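Local coordinates for protein ubiquitin-like-specific protease 2 (PDB 5LNB) that removes the ubiquitin-like modifier SUMO from conjugated proteins as a cysteine protease, this chain being the piece that holds its catalytic domain, at residues 214-225 with 255-265. Residues are numbered along the deposited sequence; the frame is centred on the assembly and turned at random.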
# COMPACT_ATOMS: atom_id res chain seq x y z
N ASP A 214 -10.84 -10.45 -4.52
CA ASP A 214 -10.29 -10.34 -3.17
C ASP A 214 -8.89 -9.72 -3.12
O ASP A 214 -8.39 -9.46 -2.02
CB ASP A 214 -10.22 -11.71 -2.47
CG ASP A 214 -11.58 -12.23 -1.99
OD1 ASP A 214 -12.52 -11.43 -1.80
OD2 ASP A 214 -11.68 -13.46 -1.78
N CYS A 215 -8.24 -9.49 -4.27
CA CYS A 215 -6.86 -9.00 -4.25
C CYS A 215 -6.70 -7.71 -3.45
O CYS A 215 -5.70 -7.53 -2.75
CB CYS A 215 -6.37 -8.78 -5.68
SG CYS A 215 -6.04 -10.30 -6.53
N GLY A 216 -7.67 -6.80 -3.54
CA GLY A 216 -7.56 -5.56 -2.79
C GLY A 216 -7.49 -5.77 -1.29
O GLY A 216 -6.80 -5.03 -0.59
N VAL A 217 -8.21 -6.79 -0.79
CA VAL A 217 -8.19 -7.11 0.64
C VAL A 217 -6.83 -7.69 1.03
O VAL A 217 -6.32 -7.41 2.12
CB VAL A 217 -9.33 -8.10 0.97
CG1 VAL A 217 -9.25 -8.56 2.43
CG2 VAL A 217 -10.68 -7.46 0.71
N HIS A 218 -6.24 -8.52 0.16
CA HIS A 218 -4.92 -9.06 0.45
C HIS A 218 -3.85 -7.98 0.45
O HIS A 218 -2.94 -8.01 1.28
CB HIS A 218 -4.57 -10.15 -0.55
CG HIS A 218 -5.33 -11.42 -0.32
ND1 HIS A 218 -4.90 -12.39 0.55
CD2 HIS A 218 -6.50 -11.86 -0.83
CE1 HIS A 218 -5.77 -13.38 0.56
NE2 HIS A 218 -6.75 -13.08 -0.27
N VAL A 219 -3.94 -7.01 -0.47
CA VAL A 219 -2.98 -5.90 -0.47
C VAL A 219 -3.01 -5.19 0.88
O VAL A 219 -1.97 -4.95 1.50
CB VAL A 219 -3.26 -4.92 -1.62
CG1 VAL A 219 -2.56 -3.59 -1.34
CG2 VAL A 219 -2.77 -5.49 -2.95
N ILE A 220 -4.21 -4.84 1.34
CA ILE A 220 -4.36 -4.15 2.62
C ILE A 220 -3.70 -4.96 3.74
O ILE A 220 -2.92 -4.43 4.53
CB ILE A 220 -5.85 -3.88 2.91
CG1 ILE A 220 -6.41 -2.85 1.92
CG2 ILE A 220 -6.07 -3.46 4.39
CD1 ILE A 220 -7.93 -2.73 1.94
N LEU A 221 -3.99 -6.26 3.80
CA LEU A 221 -3.49 -7.04 4.93
C LEU A 221 -2.02 -7.38 4.79
O LEU A 221 -1.33 -7.53 5.81
CB LEU A 221 -4.33 -8.30 5.11
CG LEU A 221 -5.52 -7.97 6.04
CD1 LEU A 221 -6.76 -7.54 5.28
CD2 LEU A 221 -5.81 -9.09 7.00
N ASN A 222 -1.51 -7.49 3.56
CA ASN A 222 -0.08 -7.73 3.38
C ASN A 222 0.73 -6.50 3.78
O ASN A 222 1.74 -6.62 4.48
CB ASN A 222 0.21 -8.14 1.94
CG ASN A 222 -0.31 -9.54 1.61
OD1 ASN A 222 -0.51 -10.37 2.50
ND2 ASN A 222 -0.54 -9.80 0.33
N ILE A 223 0.27 -5.32 3.37
CA ILE A 223 0.91 -4.08 3.81
C ILE A 223 0.81 -3.94 5.32
O ILE A 223 1.78 -3.60 6.00
CB ILE A 223 0.30 -2.87 3.07
CG1 ILE A 223 0.75 -2.89 1.60
CG2 ILE A 223 0.69 -1.58 3.77
CD1 ILE A 223 0.12 -1.85 0.72
N ARG A 224 -0.38 -4.21 5.86
CA ARG A 224 -0.55 -4.15 7.31
C ARG A 224 0.44 -5.06 8.02
O ARG A 224 1.08 -4.65 9.00
CB ARG A 224 -1.98 -4.53 7.68
CG ARG A 224 -2.19 -4.59 9.18
CD ARG A 224 -3.61 -5.00 9.54
NE ARG A 224 -3.79 -5.01 10.98
CZ ARG A 224 -4.88 -5.48 11.59
NH1 ARG A 224 -5.88 -5.99 10.88
NH2 ARG A 224 -4.96 -5.45 12.92
N LYS A 225 0.58 -6.30 7.55
CA LYS A 225 1.51 -7.22 8.18
C LYS A 225 2.94 -6.72 8.07
O LYS A 225 3.71 -6.76 9.04
CB LYS A 225 1.38 -8.62 7.57
CG LYS A 225 2.39 -9.63 8.10
CD LYS A 225 2.23 -9.88 9.59
CE LYS A 225 0.80 -10.31 9.92
NZ LYS A 225 0.68 -10.84 11.31
N TYR A 255 2.92 -16.82 8.92
CA TYR A 255 3.40 -15.47 9.18
C TYR A 255 2.36 -14.42 8.83
O TYR A 255 2.18 -13.45 9.58
CB TYR A 255 4.70 -15.20 8.41
CG TYR A 255 5.36 -13.91 8.84
CD1 TYR A 255 6.08 -13.85 10.03
CD2 TYR A 255 5.26 -12.75 8.07
CE1 TYR A 255 6.68 -12.67 10.44
CE2 TYR A 255 5.86 -11.55 8.48
CZ TYR A 255 6.56 -11.52 9.66
OH TYR A 255 7.17 -10.36 10.08
N PHE A 256 1.67 -14.59 7.69
CA PHE A 256 0.70 -13.63 7.20
C PHE A 256 -0.74 -13.97 7.60
O PHE A 256 -1.68 -13.43 7.00
CB PHE A 256 0.79 -13.51 5.67
CG PHE A 256 1.99 -12.75 5.19
CD1 PHE A 256 1.98 -11.36 5.10
CD2 PHE A 256 3.15 -13.43 4.82
CE1 PHE A 256 3.09 -10.66 4.66
CE2 PHE A 256 4.27 -12.74 4.37
CZ PHE A 256 4.24 -11.34 4.29
N ASP A 257 -0.93 -14.84 8.59
CA ASP A 257 -2.26 -15.15 9.14
C ASP A 257 -3.26 -15.56 8.05
O ASP A 257 -4.37 -15.03 7.96
CB ASP A 257 -2.82 -13.96 9.93
CG ASP A 257 -1.88 -13.48 11.02
OD1 ASP A 257 -1.82 -12.26 11.24
OD2 ASP A 257 -1.19 -14.33 11.63
N LYS A 258 -2.86 -16.53 7.22
CA LYS A 258 -3.75 -16.93 6.14
C LYS A 258 -5.10 -17.41 6.67
O LYS A 258 -6.13 -17.21 6.01
CB LYS A 258 -3.11 -18.01 5.28
CG LYS A 258 -4.00 -18.42 4.11
CD LYS A 258 -3.34 -19.43 3.18
CE LYS A 258 -4.24 -19.75 1.99
NZ LYS A 258 -3.60 -20.76 1.09
N ASN A 259 -5.13 -18.03 7.86
CA ASN A 259 -6.39 -18.56 8.38
C ASN A 259 -7.42 -17.47 8.67
O ASN A 259 -8.62 -17.76 8.71
CB ASN A 259 -6.15 -19.40 9.64
CG ASN A 259 -5.62 -18.56 10.80
OD1 ASN A 259 -4.84 -17.63 10.60
ND2 ASN A 259 -6.04 -18.89 12.01
N GLU A 260 -6.98 -16.23 8.86
CA GLU A 260 -7.89 -15.11 9.08
C GLU A 260 -8.31 -14.41 7.79
O GLU A 260 -9.21 -13.57 7.83
CB GLU A 260 -7.25 -14.08 10.01
CG GLU A 260 -6.87 -14.64 11.38
CD GLU A 260 -5.98 -13.69 12.16
OE1 GLU A 260 -5.75 -12.55 11.70
OE2 GLU A 260 -5.48 -14.10 13.24
N ARG A 261 -7.67 -14.71 6.66
CA ARG A 261 -7.95 -13.97 5.43
C ARG A 261 -9.41 -14.11 5.01
O ARG A 261 -9.98 -13.17 4.44
CB ARG A 261 -7.03 -14.43 4.30
CG ARG A 261 -5.56 -14.06 4.51
CD ARG A 261 -5.33 -12.56 4.37
NE ARG A 261 -4.02 -12.14 4.88
CZ ARG A 261 -3.02 -11.70 4.13
NH1 ARG A 261 -3.16 -11.63 2.81
NH2 ARG A 261 -1.88 -11.32 4.69
N ASN A 262 -10.02 -15.26 5.29
CA ASN A 262 -11.41 -15.48 4.89
C ASN A 262 -12.34 -14.46 5.55
O ASN A 262 -13.37 -14.09 4.97
CB ASN A 262 -11.83 -16.90 5.24
CG ASN A 262 -13.25 -17.21 4.85
OD1 ASN A 262 -13.76 -16.66 3.87
ND2 ASN A 262 -13.91 -18.07 5.62
N SER A 263 -12.00 -14.00 6.75
CA SER A 263 -12.82 -13.04 7.48
C SER A 263 -12.31 -11.61 7.38
O SER A 263 -12.89 -10.72 8.00
CB SER A 263 -12.89 -13.44 8.96
OG SER A 263 -13.32 -14.79 9.09
N ALA A 264 -11.25 -11.38 6.61
CA ALA A 264 -10.61 -10.06 6.61
C ALA A 264 -11.58 -8.98 6.14
O ALA A 264 -11.62 -7.89 6.70
CB ALA A 264 -9.37 -10.09 5.72
N ARG A 265 -12.36 -9.27 5.10
CA ARG A 265 -13.33 -8.31 4.59
C ARG A 265 -14.28 -7.85 5.69
O ARG A 265 -14.54 -6.65 5.84
CB ARG A 265 -14.11 -8.96 3.45
CG ARG A 265 -14.40 -8.06 2.30
CD ARG A 265 -15.09 -8.87 1.24
NE ARG A 265 -14.22 -9.12 0.11
CZ ARG A 265 -14.11 -8.30 -0.93
NH1 ARG A 265 -14.83 -7.19 -0.95
NH2 ARG A 265 -13.30 -8.60 -1.94
O HOH W 1 -13.05 -11.65 0.97
O HOH W 2 -2.00 -9.99 7.36
O HOH W 3 5.28 -8.61 11.02
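R261 lays its guanidinium against L221, whose CB sits over the centre of one face, with CB and CZ 3.8 Å apart. The edge of the same group does the polar work. NH1 and NH2 both grip OD1 of N222, approaching from one face of the amide; the NH2–OD1 bond is the shorter at 2.8 Å. NH1 also donates to ND1 of H218 at 3.0 Å, from a position tilted 23° out of the imidazole plane. A bend at chi2 (-70°) turns the end of this buried arginine toward helix 215-228, where a water links NH2 to the carbonyl oxygen of L221. One cation thus joins side-chain acceptors one helical turn apart, H218 and N222.

Apolar and ionic contacts extend the joint in both directions. CB of A264 packs against both CG1 of V217, at 3.6 Å, and CD1 of L221. Beyond it, R265 sets one face of its guanidinium against CG2 of V217, which lies toward the rim, and its NH2 meets the anti lone pair of D214 OD1 in a 2.9 Å salt bridge. NH1 is hydrogen-bonded to the carbonyl oxygen of D47, outside the two segments. Toward the other end, K225 runs its CG past CD1 of F256 (3.5 Å), then curls through chi2 and chi3 until NZ reaches OD1 of D257 at 2.9 Å. D257, with positive phi, is the C-prime residue of the Schellman motif closing helix 245-255, a helix-ending turn docked onto helix 215-228 in the catalytic domain of this C48 (Ulp1-type) cysteine protease.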